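PDB 1UUF: aldehyde reductase YahK from Escherichia coli, which catalyses the NADPH-dependent reduction of a wide range of aldehydes to the corresponding primary alcohols, as a member of the zinc-containing alcohol dehydrogenase family. Local coordinates for residues Ile54-Cys60 with Arg359-Arg365; Val79-Ile84 with Gly132-Ser136; Gln169-Pro175 with Val333-Met338. The contacts are given in a common frame with arbitrary orientation. Residues are numbered along the deposited sequence.

Contact 1: Ile54-Cys60 with Arg359-Arg365. With ZN (zinc ion), chain C.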
ATOM      1  N   ILE A  54     -12.620 -35.049 -13.253  1.00 14.60           N
ATOM      2  CA  ILE A  54     -11.557 -34.135 -13.654  1.00 12.45           C
ATOM      3  C   ILE A  54     -10.903 -34.487 -14.982  1.00 13.48           C
ATOM      4  O   ILE A  54     -10.428 -35.606 -15.185  1.00 14.20           O
ATOM      5  CB  ILE A  54     -10.479 -34.044 -12.556  1.00 12.76           C
ATOM      6  CG1 ILE A  54     -11.122 -33.589 -11.243  1.00 10.05           C
ATOM      7  CG2 ILE A  54      -9.392 -33.058 -12.965  1.00 11.61           C
ATOM      8  CD1 ILE A  54     -10.144 -33.460 -10.088  1.00 12.90           C
ATOM      9  N   ALA A  55     -10.882 -33.518 -15.892  1.00 12.44           N
ATOM     10  CA  ALA A  55     -10.280 -33.728 -17.199  1.00 11.78           C
ATOM     11  C   ALA A  55      -8.837 -33.249 -17.192  1.00 11.42           C
ATOM     12  O   ALA A  55      -7.940 -33.951 -17.663  1.00 10.86           O
ATOM     13  CB  ALA A  55     -11.076 -32.986 -18.270  1.00 12.40           C
ATOM     14  N   TYR A  56      -8.614 -32.054 -16.652  1.00 10.80           N
ATOM     15  CA  TYR A  56      -7.272 -31.487 -16.595  1.00 10.91           C
ATOM     16  C   TYR A  56      -7.029 -30.710 -15.312  1.00  9.99           C
ATOM     17  O   TYR A  56      -7.964 -30.215 -14.682  1.00 11.28           O
ATOM     18  CB  TYR A  56      -7.033 -30.543 -17.780  1.00 11.14           C
ATOM     19  CG  TYR A  56      -7.308 -31.168 -19.124  1.00 12.72           C
ATOM     20  CD1 TYR A  56      -8.553 -31.025 -19.741  1.00 14.02           C
ATOM     21  CD2 TYR A  56      -6.343 -31.950 -19.756  1.00 13.85           C
ATOM     22  CE1 TYR A  56      -8.827 -31.649 -20.955  1.00 13.69           C
ATOM     23  CE2 TYR A  56      -6.608 -32.579 -20.969  1.00 14.12           C
ATOM     24  CZ  TYR A  56      -7.852 -32.425 -21.559  1.00 16.30           C
ATOM     25  OH  TYR A  56      -8.127 -33.067 -22.746  1.00 18.77           O
ATOM     26  N   CYS A  57      -5.761 -30.607 -14.930  1.00 10.87           N
ATOM     27  CA  CYS A  57      -5.390 -29.858 -13.738  1.00 10.62           C
ATOM     28  C   CYS A  57      -4.073 -29.136 -13.978  1.00 10.98           C
ATOM     29  O   CYS A  57      -3.060 -29.763 -14.282  1.00 11.33           O
ATOM     30  CB  CYS A  57      -5.256 -30.779 -12.520  1.00 11.68           C
ATOM     31  SG  CYS A  57      -4.971 -29.862 -10.967  1.00 12.83           S
ATOM     32  N   GLY A  58      -4.100 -27.813 -13.851  1.00  9.86           N
ATOM     33  CA  GLY A  58      -2.897 -27.027 -14.043  1.00 10.87           C
ATOM     34  C   GLY A  58      -1.932 -27.240 -12.892  1.00 11.70           C
ATOM     35  O   GLY A  58      -2.346 -27.561 -11.778  1.00 12.43           O
ATOM     36  N   VAL A  59      -0.642 -27.079 -13.162  1.00 12.30           N
ATOM     37  CA  VAL A  59       0.372 -27.252 -12.130  1.00 13.34           C
ATOM     38  C   VAL A  59       0.816 -25.869 -11.662  1.00 14.03           C
ATOM     39  O   VAL A  59       1.346 -25.074 -12.440  1.00 13.85           O
ATOM     40  CB  VAL A  59       1.573 -28.049 -12.673  1.00 13.89           C
ATOM     41  CG1 VAL A  59       2.611 -28.247 -11.575  1.00 14.31           C
ATOM     42  CG2 VAL A  59       1.091 -29.404 -13.202  1.00 13.89           C
ATOM     43  N   CYS A  60       0.579 -25.592 -10.383  1.00 13.99           N
ATOM     44  CA  CYS A  60       0.903 -24.298  -9.783  1.00 14.29           C
ATOM     45  C   CYS A  60       2.113 -24.391  -8.861  1.00 16.32           C
ATOM     46  O   CYS A  60       2.390 -25.448  -8.293  1.00 16.16           O
ATOM     47  CB  CYS A  60      -0.305 -23.789  -8.986  1.00 15.79           C
ATOM     48  SG  CYS A  60      -0.051 -22.203  -8.152  1.00 15.21           S
ATOM     49  N   ARG A 359       2.578 -22.758 -18.704  1.00 13.04           N
ATOM     50  CA  ARG A 359       1.920 -23.495 -17.641  1.00 13.89           C
ATOM     51  C   ARG A 359       1.796 -24.967 -17.987  1.00 13.64           C
ATOM     52  O   ARG A 359       1.383 -25.318 -19.092  1.00 13.59           O
ATOM     53  CB  ARG A 359       0.519 -22.914 -17.420  1.00 14.81           C
ATOM     54  CG  ARG A 359       0.286 -22.255 -16.066  1.00 15.80           C
ATOM     55  CD  ARG A 359       0.174 -23.291 -14.961  1.00 17.08           C
ATOM     56  NE  ARG A 359      -0.302 -22.712 -13.704  1.00 16.71           N
ATOM     57  CZ  ARG A 359       0.412 -21.901 -12.928  1.00 17.50           C
ATOM     58  NH1 ARG A 359       1.647 -21.562 -13.272  1.00 16.82           N
ATOM     59  NH2 ARG A 359      -0.110 -21.433 -11.802  1.00 15.65           N
ATOM     60  N   PHE A 360       2.170 -25.831 -17.051  1.00 12.56           N
ATOM     61  CA  PHE A 360       2.023 -27.258 -17.277  1.00 11.99           C
ATOM     62  C   PHE A 360       0.595 -27.619 -16.899  1.00 12.98           C
ATOM     63  O   PHE A 360       0.050 -27.083 -15.934  1.00 12.30           O
ATOM     64  CB  PHE A 360       2.980 -28.069 -16.397  1.00 12.84           C
ATOM     65  CG  PHE A 360       4.404 -28.052 -16.862  1.00 13.34           C
ATOM     66  CD1 PHE A 360       5.381 -27.388 -16.129  1.00 13.68           C
ATOM     67  CD2 PHE A 360       4.772 -28.708 -18.030  1.00 13.97           C
ATOM     68  CE1 PHE A 360       6.707 -27.376 -16.551  1.00 13.53           C
ATOM     69  CE2 PHE A 360       6.096 -28.704 -18.464  1.00 14.80           C
ATOM     70  CZ  PHE A 360       7.067 -28.036 -17.724  1.00 14.83           C
ATOM     71  N   VAL A 361      -0.017 -28.510 -17.670  1.00 10.50           N
ATOM     72  CA  VAL A 361      -1.369 -28.967 -17.381  1.00 10.81           C
ATOM     73  C   VAL A 361      -1.395 -30.482 -17.499  1.00 11.17           C
ATOM     74  O   VAL A 361      -1.012 -31.047 -18.524  1.00 11.82           O
ATOM     75  CB  VAL A 361      -2.411 -28.355 -18.342  1.00 10.83           C
ATOM     76  CG1 VAL A 361      -3.783 -28.984 -18.104  1.00 10.39           C
ATOM     77  CG2 VAL A 361      -2.500 -26.859 -18.105  1.00  9.18           C
ATOM     78  N   ILE A 362      -1.836 -31.131 -16.430  1.00 12.00           N
ATOM     79  CA  ILE A 362      -1.920 -32.583 -16.382  1.00 12.64           C
ATOM     80  C   ILE A 362      -3.142 -33.116 -17.126  1.00 12.97           C
ATOM     81  O   ILE A 362      -4.246 -32.588 -16.995  1.00 13.73           O
ATOM     82  CB  ILE A 362      -2.004 -33.076 -14.921  1.00 14.09           C
ATOM     83  CG1 ILE A 362      -0.758 -32.637 -14.155  1.00 14.72           C
ATOM     84  CG2 ILE A 362      -2.171 -34.591 -14.885  1.00 14.26           C
ATOM     85  CD1 ILE A 362      -0.956 -32.607 -12.653  1.00 18.50           C
ATOM     86  N   ASP A 363      -2.925 -34.162 -17.916  1.00 13.35           N
ATOM     87  CA  ASP A 363      -3.997 -34.822 -18.650  1.00 13.68           C
ATOM     88  C   ASP A 363      -4.414 -35.897 -17.651  1.00 14.41           C
ATOM     89  O   ASP A 363      -3.811 -36.967 -17.608  1.00 14.16           O
ATOM     90  CB  ASP A 363      -3.437 -35.481 -19.912  1.00 16.21           C
ATOM     91  CG  ASP A 363      -4.516 -36.050 -20.808  1.00 18.00           C
ATOM     92  OD1 ASP A 363      -5.629 -36.334 -20.317  1.00 19.14           O
ATOM     93  OD2 ASP A 363      -4.244 -36.230 -22.012  1.00 23.26           O
ATOM     94  N   ASN A 364      -5.427 -35.607 -16.839  1.00 14.34           N
ATOM     95  CA  ASN A 364      -5.858 -36.547 -15.810  1.00 14.59           C
ATOM     96  C   ASN A 364      -6.292 -37.921 -16.294  1.00 16.64           C
ATOM     97  O   ASN A 364      -6.331 -38.871 -15.512  1.00 16.15           O
ATOM     98  CB  ASN A 364      -6.955 -35.915 -14.953  1.00 14.80           C
ATOM     99  CG  ASN A 364      -6.443 -34.737 -14.153  1.00 15.17           C
ATOM    100  OD1 ASN A 364      -5.950 -33.761 -14.721  1.00 15.68           O
ATOM    101  ND2 ASN A 364      -6.541 -34.825 -12.828  1.00 13.19           N
ATOM    102  N   ARG A 365      -6.618 -38.038 -17.575  1.00 17.08           N
ATOM    103  CA  ARG A 365      -7.015 -39.330 -18.110  1.00 20.70           C
ATOM    104  C   ARG A 365      -5.838 -40.301 -17.992  1.00 20.71           C
ATOM    105  O   ARG A 365      -6.029 -41.515 -17.887  1.00 21.85           O
ATOM    106  CB  ARG A 365      -7.454 -39.177 -19.571  1.00 23.83           C
ATOM    107  CG  ARG A 365      -7.528 -40.474 -20.361  1.00 30.88           C
ATOM    108  CD  ARG A 365      -6.174 -40.818 -20.965  1.00 37.07           C
ATOM    109  NE  ARG A 365      -5.717 -39.778 -21.885  1.00 41.97           N
ATOM    110  CZ  ARG A 365      -4.529 -39.772 -22.481  1.00 43.14           C
ATOM    111  NH1 ARG A 365      -4.203 -38.785 -23.304  1.00 44.46           N
ATOM    112  NH2 ARG A 365      -3.664 -40.751 -22.250  1.00 45.61           N
TER
HETATM  113 ZN    ZN C 402      -2.179 -21.802  -7.186  1.00 18.13          ZN
HETATM  114  O   HOH W   1      -8.073 -35.864 -19.497  1.00 24.97           O
HETATM  115  O   HOH W   2      -6.842 -35.324 -23.373  1.00 48.77           O
HETATM  116  O   HOH W   3       3.149 -25.057 -14.531  1.00 14.67           O
HETATM  117  O   HOH W   4      -1.647 -20.567  -5.331  1.00 12.96           O
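This is a buried antiparallel strand pairing in the mixed sheet of the catalytic domain, joining strand 49-58 to strand 359-363 near the C-terminus. The axes of the two strand segments approach to 4.4 Å, their N-to-C directions 151° apart. Cys-57 and Ile-362 form the hydrogen-bonded pair: Cys-57 N to Ile-362 O is 3.2 Å and Ile-362 N to Cys-57 O 2.8 Å. Val-59 N to Phe-360 O (2.9 Å) and Asn-364 N to Ala-55 O (3.1 Å) extend the pairing at its two ends. At the non-hydrogen-bonded pair of Gly-58 with Val-361 the CA atoms are only 4.2 Å apart, a close approach that glycine makes easy. Ala-55 and Tyr-56 both face Val-85 in a classic beta bulge on the other edge of the strand. In this GroES-like fold, strand 49-58 leads directly to the catalytic zinc: Cys-60, the N-cap of the next helix, binds it through SG at 2.4 Å, alongside His-82 and Cys-178. Beta-branched Val-59 packs CG2 against Ile-362 CD1 (3.8 Å), and Tyr-56 CB meets Val-361 CG1 (3.6 Å). The long Arg-359 side chain reaches past Val-59 to a salt bridge with Glu-83, while the Asn-364 amide bonds to the Ser-150 carbonyl.

Contact 2: Val79-Ile84 with Gly132-Ser136. With ZN (zinc ion), chain C.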
ATOM      1  N   VAL A  79      -2.018 -34.395  -1.760  1.00 16.41           N
ATOM      2  CA  VAL A  79      -2.402 -34.478  -3.164  1.00 15.33           C
ATOM      3  C   VAL A  79      -2.699 -33.047  -3.594  1.00 14.44           C
ATOM      4  O   VAL A  79      -3.776 -32.517  -3.314  1.00 14.04           O
ATOM      5  CB  VAL A  79      -3.658 -35.347  -3.360  1.00 15.72           C
ATOM      6  CG1 VAL A  79      -4.114 -35.292  -4.821  1.00 15.85           C
ATOM      7  CG2 VAL A  79      -3.355 -36.788  -2.965  1.00 15.09           C
ATOM      8  N   PRO A  80      -1.732 -32.398  -4.259  1.00 14.50           N
ATOM      9  CA  PRO A  80      -1.881 -31.017  -4.725  1.00 13.54           C
ATOM     10  C   PRO A  80      -2.823 -30.875  -5.914  1.00 12.72           C
ATOM     11  O   PRO A  80      -3.541 -31.808  -6.279  1.00 10.82           O
ATOM     12  CB  PRO A  80      -0.451 -30.614  -5.096  1.00 14.70           C
ATOM     13  CG  PRO A  80       0.422 -31.616  -4.365  1.00 15.38           C
ATOM     14  CD  PRO A  80      -0.359 -32.876  -4.496  1.00 14.13           C
ATOM     15  N   GLY A  81      -2.795 -29.691  -6.513  1.00 11.34           N
ATOM     16  CA  GLY A  81      -3.626 -29.412  -7.667  1.00 11.08           C
ATOM     17  C   GLY A  81      -4.861 -28.595  -7.360  1.00  9.60           C
ATOM     18  O   GLY A  81      -5.746 -29.050  -6.643  1.00 10.74           O
ATOM     19  N   HIS A  82      -4.925 -27.377  -7.887  1.00  9.52           N
ATOM     20  CA  HIS A  82      -6.104 -26.554  -7.675  1.00 10.99           C
ATOM     21  C   HIS A  82      -6.433 -25.611  -8.830  1.00 10.65           C
ATOM     22  O   HIS A  82      -6.891 -24.491  -8.631  1.00 10.61           O
ATOM     23  CB  HIS A  82      -6.033 -25.804  -6.333  1.00 10.37           C
ATOM     24  CG  HIS A  82      -4.835 -24.923  -6.162  1.00 13.16           C
ATOM     25  ND1 HIS A  82      -4.380 -24.543  -4.916  1.00 13.18           N
ATOM     26  CD2 HIS A  82      -4.027 -24.312  -7.061  1.00 13.07           C
ATOM     27  CE1 HIS A  82      -3.343 -23.736  -5.056  1.00 14.34           C
ATOM     28  NE2 HIS A  82      -3.110 -23.582  -6.346  1.00 14.36           N
ATOM     29  N   GLU A  83      -6.180 -26.097 -10.042  1.00 11.00           N
ATOM     30  CA  GLU A  83      -6.485 -25.394 -11.285  1.00 10.66           C
ATOM     31  C   GLU A  83      -7.186 -26.518 -12.041  1.00  9.94           C
ATOM     32  O   GLU A  83      -6.687 -27.051 -13.031  1.00  9.99           O
ATOM     33  CB  GLU A  83      -5.204 -24.949 -12.001  1.00 11.72           C
ATOM     34  CG  GLU A  83      -4.395 -23.922 -11.208  1.00 12.69           C
ATOM     35  CD  GLU A  83      -3.314 -23.244 -12.033  1.00 15.53           C
ATOM     36  OE1 GLU A  83      -2.734 -23.906 -12.919  1.00 14.61           O
ATOM     37  OE2 GLU A  83      -3.033 -22.051 -11.783  1.00 14.45           O
ATOM     38  N   ILE A  84      -8.359 -26.867 -11.520  1.00 10.56           N
ATOM     39  CA  ILE A  84      -9.183 -27.975 -11.999  1.00 10.37           C
ATOM     40  C   ILE A  84     -10.335 -27.674 -12.955  1.00  9.70           C
ATOM     41  O   ILE A  84     -11.125 -26.764 -12.720  1.00 10.24           O
ATOM     42  CB  ILE A  84      -9.795 -28.707 -10.775  1.00  9.69           C
ATOM     43  CG1 ILE A  84      -8.678 -29.174  -9.839  1.00  9.51           C
ATOM     44  CG2 ILE A  84     -10.648 -29.892 -11.220  1.00  9.52           C
ATOM     45  CD1 ILE A  84      -9.163 -29.522  -8.436  1.00 12.89           C
ATOM     46  N   GLY A 132      -9.139 -24.743   1.834  1.00 15.64           N
ATOM     47  CA  GLY A 132      -8.405 -24.840   0.586  1.00 13.43           C
ATOM     48  C   GLY A 132      -8.632 -26.170  -0.104  1.00 13.51           C
ATOM     49  O   GLY A 132      -8.892 -27.184   0.540  1.00 13.13           O
ATOM     50  N   THR A 133      -8.517 -26.163  -1.427  1.00 11.11           N
ATOM     51  CA  THR A 133      -8.716 -27.359  -2.230  1.00 11.79           C
ATOM     52  C   THR A 133      -7.836 -28.507  -1.747  1.00 12.50           C
ATOM     53  O   THR A 133      -8.200 -29.673  -1.889  1.00 11.58           O
ATOM     54  CB  THR A 133      -8.468 -27.027  -3.702  1.00 11.32           C
ATOM     55  OG1 THR A 133      -9.309 -25.922  -4.050  1.00 11.25           O
ATOM     56  CG2 THR A 133      -8.808 -28.210  -4.600  1.00 11.68           C
ATOM     57  N   TYR A 134      -6.675 -28.176  -1.189  1.00 13.80           N
ATOM     58  CA  TYR A 134      -5.809 -29.198  -0.611  1.00 13.89           C
ATOM     59  C   TYR A 134      -5.117 -28.683   0.647  1.00 15.57           C
ATOM     60  O   TYR A 134      -4.845 -27.488   0.775  1.00 14.91           O
ATOM     61  CB  TYR A 134      -4.783 -29.734  -1.630  1.00 14.28           C
ATOM     62  CG  TYR A 134      -3.846 -28.726  -2.254  1.00 13.21           C
ATOM     63  CD1 TYR A 134      -2.772 -28.196  -1.539  1.00 14.24           C
ATOM     64  CD2 TYR A 134      -4.004 -28.342  -3.583  1.00 14.06           C
ATOM     65  CE1 TYR A 134      -1.875 -27.312  -2.141  1.00 15.43           C
ATOM     66  CE2 TYR A 134      -3.119 -27.461  -4.192  1.00 13.54           C
ATOM     67  CZ  TYR A 134      -2.056 -26.951  -3.468  1.00 14.56           C
ATOM     68  OH  TYR A 134      -1.177 -26.090  -4.081  1.00 15.25           O
ATOM     69  N   ASN A 135      -4.897 -29.600   1.587  1.00 16.51           N
ATOM     70  CA  ASN A 135      -4.226 -29.340   2.863  1.00 16.70           C
ATOM     71  C   ASN A 135      -5.038 -28.669   3.972  1.00 18.61           C
ATOM     72  O   ASN A 135      -4.469 -28.238   4.974  1.00 20.15           O
ATOM     73  CB  ASN A 135      -2.943 -28.535   2.640  1.00 18.02           C
ATOM     74  CG  ASN A 135      -1.958 -28.690   3.790  1.00 20.00           C
ATOM     75  OD1 ASN A 135      -1.657 -27.735   4.510  1.00 21.20           O
ATOM     76  ND2 ASN A 135      -1.459 -29.903   3.969  1.00 20.89           N
ATOM     77  N   SER A 136      -6.355 -28.580   3.811  1.00 17.47           N
ATOM     78  CA  SER A 136      -7.185 -27.962   4.843  1.00 16.92           C
ATOM     79  C   SER A 136      -8.024 -29.002   5.576  1.00 15.47           C
ATOM     80  O   SER A 136      -8.405 -30.017   5.006  1.00 15.59           O
ATOM     81  CB  SER A 136      -8.113 -26.907   4.230  1.00 14.31           C
ATOM     82  OG  SER A 136      -7.402 -25.730   3.902  1.00 16.12           O
TER
HETATM   83 ZN    ZN C 402      -2.179 -21.802  -7.186  1.00 18.13          ZN
HETATM   84  O   HOH W   5      -5.336 -25.363  -2.400  1.00 17.58           O
HETATM   85  O   HOH W   4      -1.647 -20.567  -5.331  1.00 12.96           O
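The catalytic zinc site of the alcohol dehydrogenase family supplies the setting: His-82, on the loop 79-84, binds the metal through NE2 at 2.2 Å, with Cys-60, Cys-178 and a water 2.3 Å from the zinc completing the four ligands. Imidazole suits this place because its second nitrogen stays available on the far side of the ring. ND1 donates to a water at 2.8 Å, which also takes a weak bond from Tyr-134 N (3.3 Å), so the polar link to the loop 132-136, which carries Tyr-134, is water-mediated. Direct contact is by packing. Tyr-134 has the largest area covered in the pair, 104 Å², its broad ring lying between Pro-80 and His-82. Pro-80 CA makes a CH-pi contact over the ring face, 3.8 Å from the centroid, while the His-82 and Tyr-134 rings run nearly parallel (18°) but are slid apart, with centroids 4.8 Å from each other and little overlap. His-82 ND1 comes within 3.3 Å of Tyr-134 CE2. Gly-81 bends the loop between Pro-80 and His-82 with backbone angles of 102°/114°, at which a CB would clash with the preceding carbonyl. Compact, beta-branched Thr-133 packs against the histidine, Thr-133 CB lying 3.8 Å from His-82 CB, and its hydroxyl bonds to the Gly-107 carbonyl. Helix 61-68 flanks Pro-80 and Tyr-134, with Asp-63 accepting from Gly-81 N; on the Thr-133 side, Ile-84 opens strand 84-91 and joins Thr-133 in packing on Ile-153 of strand 152-156.

Contact 3: Gln169-Pro175 with Val333-Met338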
ATOM      1  N   GLN A 169     -11.034 -26.390 -25.725  1.00 17.66           N
ATOM      2  CA  GLN A 169     -10.085 -25.536 -25.016  1.00 15.24           C
ATOM      3  C   GLN A 169     -10.015 -25.782 -23.514  1.00 15.35           C
ATOM      4  O   GLN A 169      -9.352 -25.036 -22.799  1.00 13.64           O
ATOM      5  CB  GLN A 169     -10.422 -24.067 -25.257  1.00 17.21           C
ATOM      6  CG  GLN A 169      -9.882 -23.513 -26.559  1.00 18.75           C
ATOM      7  CD  GLN A 169     -10.188 -22.040 -26.723  1.00 20.96           C
ATOM      8  OE1 GLN A 169      -9.505 -21.333 -27.464  1.00 23.78           O
ATOM      9  NE2 GLN A 169     -11.224 -21.570 -26.041  1.00 19.60           N
ATOM     10  N   LEU A 170     -10.686 -26.825 -23.037  1.00 13.84           N
ATOM     11  CA  LEU A 170     -10.703 -27.129 -21.607  1.00 13.62           C
ATOM     12  C   LEU A 170      -9.352 -27.130 -20.906  1.00 13.42           C
ATOM     13  O   LEU A 170      -9.201 -26.517 -19.850  1.00 11.99           O
ATOM     14  CB  LEU A 170     -11.380 -28.477 -21.352  1.00 15.34           C
ATOM     15  CG  LEU A 170     -12.835 -28.429 -20.890  1.00 19.56           C
ATOM     16  CD1 LEU A 170     -13.247 -29.826 -20.446  1.00 20.05           C
ATOM     17  CD2 LEU A 170     -12.997 -27.444 -19.736  1.00 19.04           C
ATOM     18  N   ALA A 171      -8.375 -27.827 -21.479  1.00 11.83           N
ATOM     19  CA  ALA A 171      -7.051 -27.908 -20.871  1.00 12.54           C
ATOM     20  C   ALA A 171      -6.404 -26.540 -20.696  1.00 12.26           C
ATOM     21  O   ALA A 171      -5.782 -26.265 -19.664  1.00 10.78           O
ATOM     22  CB  ALA A 171      -6.145 -28.796 -21.705  1.00 13.00           C
ATOM     23  N   ALA A 172      -6.547 -25.688 -21.707  1.00  9.74           N
ATOM     24  CA  ALA A 172      -5.958 -24.352 -21.669  1.00 11.17           C
ATOM     25  C   ALA A 172      -6.698 -23.422 -20.714  1.00 12.14           C
ATOM     26  O   ALA A 172      -6.174 -22.376 -20.326  1.00 11.94           O
ATOM     27  CB  ALA A 172      -5.929 -23.756 -23.073  1.00 11.85           C
ATOM     28  N   VAL A 173      -7.918 -23.801 -20.340  1.00 10.65           N
ATOM     29  CA  VAL A 173      -8.714 -23.008 -19.407  1.00 10.90           C
ATOM     30  C   VAL A 173      -8.299 -23.297 -17.959  1.00 11.90           C
ATOM     31  O   VAL A 173      -8.403 -22.438 -17.082  1.00 10.87           O
ATOM     32  CB  VAL A 173     -10.222 -23.332 -19.569  1.00 12.04           C
ATOM     33  CG1 VAL A 173     -11.027 -22.702 -18.442  1.00 11.71           C
ATOM     34  CG2 VAL A 173     -10.712 -22.829 -20.918  1.00  9.89           C
ATOM     35  N   ALA A 174      -7.809 -24.511 -17.724  1.00 11.05           N
ATOM     36  CA  ALA A 174      -7.416 -24.941 -16.388  1.00 10.20           C
ATOM     37  C   ALA A 174      -6.626 -23.926 -15.552  1.00  9.54           C
ATOM     38  O   ALA A 174      -7.029 -23.597 -14.439  1.00  9.17           O
ATOM     39  CB  ALA A 174      -6.655 -26.266 -16.476  1.00  9.84           C
ATOM     40  N   PRO A 175      -5.502 -23.404 -16.078  1.00 11.43           N
ATOM     41  CA  PRO A 175      -4.705 -22.433 -15.317  1.00 10.31           C
ATOM     42  C   PRO A 175      -5.444 -21.154 -14.909  1.00 11.62           C
ATOM     43  O   PRO A 175      -5.008 -20.435 -14.010  1.00 11.43           O
ATOM     44  CB  PRO A 175      -3.525 -22.146 -16.249  1.00 12.37           C
ATOM     45  CG  PRO A 175      -3.401 -23.418 -17.046  1.00 10.67           C
ATOM     46  CD  PRO A 175      -4.848 -23.716 -17.362  1.00 10.37           C
ATOM     47  N   VAL A 333      -7.156 -17.864 -23.083  1.00 13.49           N
ATOM     48  CA  VAL A 333      -6.790 -19.109 -22.418  1.00 12.73           C
ATOM     49  C   VAL A 333      -5.309 -19.022 -22.087  1.00 13.23           C
ATOM     50  O   VAL A 333      -4.614 -18.120 -22.560  1.00 13.71           O
ATOM     51  CB  VAL A 333      -7.013 -20.352 -23.315  1.00 13.47           C
ATOM     52  CG1 VAL A 333      -8.473 -20.470 -23.685  1.00 13.10           C
ATOM     53  CG2 VAL A 333      -6.148 -20.265 -24.562  1.00 14.45           C
ATOM     54  N   ALA A 334      -4.829 -19.956 -21.276  1.00 11.70           N
ATOM     55  CA  ALA A 334      -3.421 -19.979 -20.906  1.00 12.65           C
ATOM     56  C   ALA A 334      -2.634 -20.710 -21.986  1.00 14.08           C
ATOM     57  O   ALA A 334      -3.199 -21.512 -22.728  1.00 15.15           O
ATOM     58  CB  ALA A 334      -3.245 -20.699 -19.571  1.00 12.98           C
ATOM     59  N   ASP A 335      -1.341 -20.412 -22.089  1.00 14.13           N
ATOM     60  CA  ASP A 335      -0.475 -21.098 -23.047  1.00 15.67           C
ATOM     61  C   ASP A 335       0.051 -22.259 -22.217  1.00 14.62           C
ATOM     62  O   ASP A 335       0.721 -22.049 -21.208  1.00 14.75           O
ATOM     63  CB  ASP A 335       0.671 -20.196 -23.500  1.00 17.85           C
ATOM     64  CG  ASP A 335       0.180 -18.943 -24.195  1.00 19.80           C
ATOM     65  OD1 ASP A 335      -0.850 -19.018 -24.895  1.00 23.54           O
ATOM     66  OD2 ASP A 335       0.829 -17.887 -24.053  1.00 21.91           O
ATOM     67  N   ILE A 336      -0.238 -23.479 -22.648  1.00 14.08           N
ATOM     68  CA  ILE A 336       0.140 -24.640 -21.857  1.00 13.82           C
ATOM     69  C   ILE A 336       0.963 -25.719 -22.532  1.00 15.05           C
ATOM     70  O   ILE A 336       1.127 -25.740 -23.751  1.00 14.58           O
ATOM     71  CB  ILE A 336      -1.124 -25.334 -21.315  1.00 14.13           C
ATOM     72  CG1 ILE A 336      -1.886 -25.991 -22.476  1.00 15.50           C
ATOM     73  CG2 ILE A 336      -2.035 -24.317 -20.641  1.00 13.57           C
ATOM     74  CD1 ILE A 336      -3.077 -26.831 -22.049  1.00 15.51           C
ATOM     75  N   GLU A 337       1.478 -26.619 -21.700  1.00 13.97           N
ATOM     76  CA  GLU A 337       2.225 -27.775 -22.158  1.00 15.09           C
ATOM     77  C   GLU A 337       1.591 -28.930 -21.405  1.00 15.14           C
ATOM     78  O   GLU A 337       1.699 -29.018 -20.181  1.00 14.26           O
ATOM     79  CB  GLU A 337       3.707 -27.696 -21.806  1.00 16.62           C
ATOM     80  CG  GLU A 337       4.481 -28.876 -22.386  1.00 18.93           C
ATOM     81  CD  GLU A 337       5.969 -28.777 -22.175  1.00 19.71           C
ATOM     82  OE1 GLU A 337       6.499 -27.646 -22.219  1.00 20.45           O
ATOM     83  OE2 GLU A 337       6.612 -29.835 -21.986  1.00 21.25           O
ATOM     84  N   MET A 338       0.916 -29.805 -22.140  1.00 14.80           N
ATOM     85  CA  MET A 338       0.240 -30.943 -21.537  1.00 16.30           C
ATOM     86  C   MET A 338       1.229 -32.029 -21.131  1.00 15.43           C
ATOM     87  O   MET A 338       2.160 -32.340 -21.873  1.00 14.94           O
ATOM     88  CB  MET A 338      -0.783 -31.508 -22.521  1.00 19.61           C
ATOM     89  CG  MET A 338      -1.801 -32.438 -21.896  1.00 26.80           C
ATOM     90  SD  MET A 338      -3.091 -32.878 -23.069  1.00 35.71           S
ATOM     91  CE  MET A 338      -4.103 -31.405 -23.022  1.00 34.38           C
TER
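Val-333, Ala-172 and Ile-336, with 74, 66 and 55 Å² covered, form the heart of this packing of the short helix 170-173 against the segment that leads into strand 336-339. Ala-172 is small enough to let the backbones close in: its CA lies 5.1 Å from that of Ala-334, and its carbonyl O accepts a hydrogen bond from Ala-334 N at 2.9 Å. This bond ties the single turn of the helix to the backbone entering strand 336-339. Val-333 sits beside it, its CB 3.6 Å from Ala-172 CB, and its CG1 touches both Val-173 CG2 (4.3 Å) and Gln-169 NE2 (3.8 Å), so the branched side chain packs along one flank of the turn. Ile-336 sends CD1 to the backbone C of Ala-171 (3.6 Å) and to Ala-171 CB (3.7 Å), while its CG2 meets Pro-175 CG at 3.9 Å; a long branched residue can reach both. Pro-175 also packs CB to CB on Ala-334 (3.6 Å), and flexible Met-338 brings CE to Ala-171 CB (3.6 Å). Structurally, this joins the turn before helix 176-189 to the mixed sheet's edge in the catalytic domain. Strand 359-363 runs beside strand 336-339, and its Val-361 touches both Pro-175 and Ile-336. Helix 170-173 in turn leans on the same sheet, Leu-170 and Ala-171 reaching Tyr-56 of strand 49-58 and Leu-170 also Val-85 of strand 84-91.

In the fold
Contact 1 closes a large loop of the chain, and contacts 2 and 3 lie within it, one after the other. Centre to centre, contact 1 is about 12 Å from contact 2 and 8 Å from contact 3, which are themselves about 18 Å apart. Strand 359-363 joins contacts 1 and 3 in one mixed sheet by pairing with both 49-58 and 336-339. Contacts 1 and 2 meet at the catalytic zinc, sharing its water, and through the salt bridge of Arg-359 with Glu-83, which also packs on Ala-174 of contact 3. The chain's last strand thus returns, after the parallel-stranded Rossmann-type domain, to complete the catalytic domain beside the metal.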